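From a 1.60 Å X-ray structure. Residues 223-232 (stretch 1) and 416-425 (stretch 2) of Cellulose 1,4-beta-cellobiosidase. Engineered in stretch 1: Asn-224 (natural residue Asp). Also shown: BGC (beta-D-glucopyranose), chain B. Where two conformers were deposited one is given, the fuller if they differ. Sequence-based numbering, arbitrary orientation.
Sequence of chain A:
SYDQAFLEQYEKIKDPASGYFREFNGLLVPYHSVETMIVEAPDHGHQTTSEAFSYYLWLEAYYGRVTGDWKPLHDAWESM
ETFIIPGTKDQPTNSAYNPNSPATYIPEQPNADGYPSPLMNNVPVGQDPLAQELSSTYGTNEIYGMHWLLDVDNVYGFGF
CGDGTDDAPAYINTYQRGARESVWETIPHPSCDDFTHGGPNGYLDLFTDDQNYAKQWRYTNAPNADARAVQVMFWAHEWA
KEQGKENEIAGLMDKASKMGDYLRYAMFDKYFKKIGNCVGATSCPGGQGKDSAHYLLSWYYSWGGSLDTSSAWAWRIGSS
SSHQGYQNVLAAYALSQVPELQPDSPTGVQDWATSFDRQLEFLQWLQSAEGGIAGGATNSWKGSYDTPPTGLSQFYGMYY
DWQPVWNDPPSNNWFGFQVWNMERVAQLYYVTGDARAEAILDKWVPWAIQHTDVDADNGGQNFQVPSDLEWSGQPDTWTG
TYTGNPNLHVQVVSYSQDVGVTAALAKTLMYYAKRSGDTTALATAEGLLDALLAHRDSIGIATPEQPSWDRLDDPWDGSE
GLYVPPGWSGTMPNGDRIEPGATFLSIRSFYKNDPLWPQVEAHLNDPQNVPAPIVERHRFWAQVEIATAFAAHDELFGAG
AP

Stretch 1, residues 223-232: PNADARAVQV
Stretch 2 416-425: GFQVWNMERV

Two arginines of like charge meet at the centre of this contact, Arg-228 NH2 lying 3.4 Å from Arg-424 NH2; both atoms are donors, so no hydrogen bond joins them, and waters 1 and 2, Asn-224 OD1 and Gln-231 OE1 lie nearby. Residues 223-232 and 416-425 are both helical, with phi near -65° and psi near -40°, and run in broadly the same direction, their axes inclined by 30° and no closer than 12.8 Å. At that spacing the helices meet through side chains alone, and just 271 Å² is buried in total. The register is set by Asn-224 CA to Trp-420 CA at 9.4 Å and Gln-231 CA to Arg-424 CA at 8.6 Å.

Asn-224, an engineered replacement of Asp, points toward the second helix with chi1 t (-160°) and chi2 16°. Its OD1 accepts a weak hydrogen bond from Arg-424 NH2 (2.8 Å, N-H...O angle 124°). Asn-224 ND2 approaches Trp-420 CE3 at 3.6 Å and lies at the edge of the Phe-417 ring, 4.2 Å from Phe-417 CE1. Arg-424 reaches across with chi1 m, chi2 t (152°), chi3 t and chi4 157°, and has the largest area covered by the opposing stretch.

Arg-228 leaves its helix sideways, but chi1 t, chi2 t, chi3 m and chi4 107° bring its guanidinium over one face of Trp-420 (chi1 m, -79°; chi2 -11°). Arg-228 NH2 is 4.0 Å from Trp-420 CE3. Arg-228 CZ stands 5.1 Å from the centroid of the Trp-420 six-membered ring, 1° off its normal; at this range the cation-pi attraction is weak at most. Trp-420 CE3 lies at the edge of the Arg-228 guanidinium, near its plane, so the two groups are not stacked flat.

Three waters link side chains of the two helices. Water 1 accepts from Arg-424 NE (2.9 Å) and weakly from Arg-228 NE (3.3 Å), and donates to Gln-231 OE1 (2.8 Å). Water 2 accepts from Arg-228 NE (2.9 Å) and weakly from Arg-424 NH2 (3.3 Å). Farther along, Gln-231 (chi1 t, chi2 t, chi3 6°) brings NE2 to 3.8 Å from Arg-424 CG; Gln-231 NE2 also donates to water 3 (2.8 Å), which donates weakly to Glu-423 OE2 (2.9 Å; chi1 t, chi2 t, chi3 -50°).

At the other end, Phe-417 (chi1 m, chi2 -50°) and Trp-420 also approach the glucose: Trp-420 CH2 is 3.4 Å from BGC O4, which lies at the indole edge, and Phe-417 CZ is 3.7 Å from BGC C6.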

# COMPACT_ATOMS: atom_id res chain seq x y z
N PRO A 223 3.94 -1.43 -3.45
CA PRO A 223 4.73 -0.34 -4.07
C PRO A 223 4.38 1.04 -3.52
O PRO A 223 5.22 1.94 -3.52
CB PRO A 223 4.37 -0.48 -5.58
CG PRO A 223 4.05 -1.95 -5.72
CD PRO A 223 3.35 -2.34 -4.41
N ASN A 224 3.18 1.22 -3.06
CA ASN A 224 2.80 2.50 -2.40
C ASN A 224 3.78 2.78 -1.24
O ASN A 224 4.24 3.91 -1.05
CB ASN A 224 1.38 2.46 -1.86
CG ASN A 224 0.75 3.83 -1.61
OD1 ASN A 224 1.16 4.84 -2.03
ND2 ASN A 224 -0.38 3.74 -0.93
N ALA A 225 4.11 1.71 -0.48
CA ALA A 225 5.03 1.79 0.69
C ALA A 225 6.48 1.91 0.28
O ALA A 225 7.14 2.79 0.86
CB ALA A 225 4.80 0.61 1.64
N ASP A 226 6.96 1.11 -0.67
CA ASP A 226 8.39 1.21 -1.00
C ASP A 226 8.65 2.56 -1.69
O ASP A 226 9.65 3.17 -1.40
CB ASP A 226 8.88 0.00 -1.86
CG ASP A 226 9.07 -1.23 -1.07
OD1 ASP A 226 8.33 -1.50 -0.12
OD2 ASP A 226 9.90 -2.05 -1.44
N ALA A 227 7.71 3.09 -2.44
CA ALA A 227 7.90 4.40 -3.07
C ALA A 227 7.91 5.46 -1.98
O ALA A 227 8.65 6.44 -2.02
CB ALA A 227 6.78 4.70 -4.09
N ARG A 228 7.00 5.35 -0.99
CA ARG A 228 7.04 6.31 0.14
C ARG A 228 8.40 6.29 0.86
O ARG A 228 8.89 7.30 1.25
CB ARG A 228 5.96 5.95 1.16
CG ARG A 228 5.75 6.97 2.24
CD ARG A 228 4.64 6.65 3.20
NE ARG A 228 3.29 6.56 2.54
CZ ARG A 228 2.62 5.41 2.32
NH1 ARG A 228 3.10 4.23 2.66
NH2 ARG A 228 1.44 5.47 1.81
N ALA A 229 9.00 5.14 1.11
CA ALA A 229 10.32 5.00 1.74
C ALA A 229 11.39 5.77 0.92
O ALA A 229 12.21 6.50 1.46
CB ALA A 229 10.66 3.58 1.85
N VAL A 230 11.35 5.70 -0.40
CA VAL A 230 12.21 6.50 -1.24
C VAL A 230 11.92 7.98 -1.12
O VAL A 230 12.84 8.75 -0.93
CB VAL A 230 12.06 6.09 -2.74
CG1 VAL A 230 12.86 7.04 -3.69
CG2 VAL A 230 12.49 4.63 -2.96
N GLN A 231 10.68 8.40 -1.15
CA GLN A 231 10.31 9.74 -0.94
C GLN A 231 10.82 10.31 0.40
O GLN A 231 11.32 11.42 0.46
CB GLN A 231 8.76 9.83 -0.97
CG GLN A 231 8.19 11.12 -0.61
CD GLN A 231 6.69 11.07 -0.38
OE1 GLN A 231 6.11 10.00 -0.39
NE2 GLN A 231 6.05 12.25 -0.23
N VAL A 232 10.74 9.51 1.44
CA VAL A 232 11.24 9.92 2.78
C VAL A 232 12.73 10.23 2.70
O VAL A 232 13.22 11.26 3.21
CB VAL A 232 10.99 8.86 3.88
CG1 VAL A 232 11.80 9.20 5.12
CG2 VAL A 232 9.51 8.74 4.08
N GLY A 416 -8.98 8.86 1.22
CA GLY A 416 -7.57 8.83 1.63
C GLY A 416 -6.62 8.74 0.47
O GLY A 416 -5.54 9.33 0.49
N PHE A 417 -6.95 8.00 -0.59
CA PHE A 417 -6.00 7.88 -1.66
C PHE A 417 -5.83 9.18 -2.42
O PHE A 417 -4.80 9.46 -3.00
CB PHE A 417 -6.48 6.79 -2.62
CG PHE A 417 -6.15 5.39 -2.23
CD1 PHE A 417 -4.86 5.02 -1.87
CD2 PHE A 417 -7.16 4.47 -2.15
CE1 PHE A 417 -4.56 3.67 -1.55
CE2 PHE A 417 -6.87 3.18 -1.81
CZ PHE A 417 -5.59 2.79 -1.52
N GLN A 418 -6.87 10.04 -2.40
CA GLN A 418 -6.79 11.38 -3.03
C GLN A 418 -5.66 12.17 -2.41
O GLN A 418 -4.78 12.70 -3.11
CB GLN A 418 -8.02 12.22 -2.86
CG GLN A 418 -9.30 11.70 -3.53
CD GLN A 418 -9.18 11.65 -4.99
OE1 GLN A 418 -8.85 12.70 -5.67
NE2 GLN A 418 -9.41 10.47 -5.57
N VAL A 419 -5.62 12.21 -1.06
CA VAL A 419 -4.60 12.99 -0.32
C VAL A 419 -3.27 12.31 -0.31
O VAL A 419 -2.23 13.00 -0.32
CB VAL A 419 -5.12 13.45 1.03
CG1 VAL A 419 -6.20 14.51 0.87
CG2 VAL A 419 -5.64 12.32 1.90
N TRP A 420 -3.21 11.02 -0.25
CA TRP A 420 -1.90 10.35 -0.28
C TRP A 420 -1.18 10.68 -1.62
O TRP A 420 0.03 11.04 -1.64
CB TRP A 420 -2.00 8.90 -0.05
CG TRP A 420 -2.15 8.47 1.34
CD1 TRP A 420 -2.02 9.21 2.45
CD2 TRP A 420 -2.32 7.11 1.79
NE1 TRP A 420 -2.16 8.43 3.55
CE2 TRP A 420 -2.31 7.12 3.18
CE3 TRP A 420 -2.46 5.90 1.11
CZ2 TRP A 420 -2.40 5.97 3.94
CZ3 TRP A 420 -2.56 4.72 1.86
CH2 TRP A 420 -2.53 4.77 3.25
N ASN A 421 -1.92 10.58 -2.74
CA ASN A 421 -1.34 10.96 -4.03
C ASN A 421 -1.08 12.45 -4.13
O ASN A 421 0.06 12.90 -4.43
CB ASN A 421 -2.23 10.49 -5.15
CG ASN A 421 -1.92 11.20 -6.44
OD1 ASN A 421 -0.81 11.26 -6.82
ND2 ASN A 421 -2.98 11.49 -7.21
N MET A 422 -2.07 13.23 -3.78
CA MET A 422 -2.01 14.66 -3.98
C MET A 422 -0.93 15.30 -3.18
O MET A 422 -0.31 16.23 -3.65
CB MET A 422 -3.33 15.42 -3.80
CG MET A 422 -3.44 16.71 -4.60
SD MET A 422 -3.15 16.59 -6.38
CE MET A 422 -4.36 15.36 -6.89
N GLU A 423 -0.72 14.81 -1.96
CA GLU A 423 0.40 15.37 -1.12
C GLU A 423 1.77 15.24 -1.84
O GLU A 423 2.57 16.17 -1.79
CB GLU A 423 0.51 14.68 0.22
CG GLU A 423 1.39 15.45 1.20
CD GLU A 423 1.59 14.75 2.50
OE1 GLU A 423 0.56 14.33 3.08
OE2 GLU A 423 2.74 14.68 2.89
N ARG A 424 1.93 14.15 -2.57
CA ARG A 424 3.18 13.93 -3.23
C ARG A 424 3.28 14.91 -4.46
O ARG A 424 4.35 15.44 -4.73
CB ARG A 424 3.29 12.51 -3.73
CG ARG A 424 3.23 11.44 -2.61
CD ARG A 424 2.67 10.15 -3.17
NE ARG A 424 2.48 9.20 -2.11
CZ ARG A 424 1.64 8.16 -2.12
NH1 ARG A 424 0.96 7.92 -3.18
NH2 ARG A 424 1.46 7.43 -0.99
N VAL A 425 2.13 15.10 -5.13
CA VAL A 425 2.05 16.09 -6.23
C VAL A 425 2.35 17.48 -5.69
O VAL A 425 3.08 18.25 -6.34
CB VAL A 425 0.66 16.00 -6.92
CG1 VAL A 425 0.55 17.04 -8.05
CG2 VAL A 425 0.46 14.57 -7.45
C2 BGC B . -5.55 1.33 6.18
C3 BGC B . -4.25 1.39 5.38
C4 BGC B . -4.53 1.14 3.87
C5 BGC B . -5.71 2.00 3.35
C6 BGC B . -6.06 1.61 1.93
C1 BGC B . -6.61 2.25 5.59
O2 BGC B . -5.32 1.75 7.52
O3 BGC B . -3.36 0.40 5.95
O4 BGC B . -3.32 1.43 3.14
O5 BGC B . -6.82 1.82 4.23
O6 BGC B . -6.40 0.23 1.86
O HOH W 1 3.64 9.14 0.58
O HOH W 2 1.05 8.36 2.16
O HOH W 3 3.50 13.05 0.57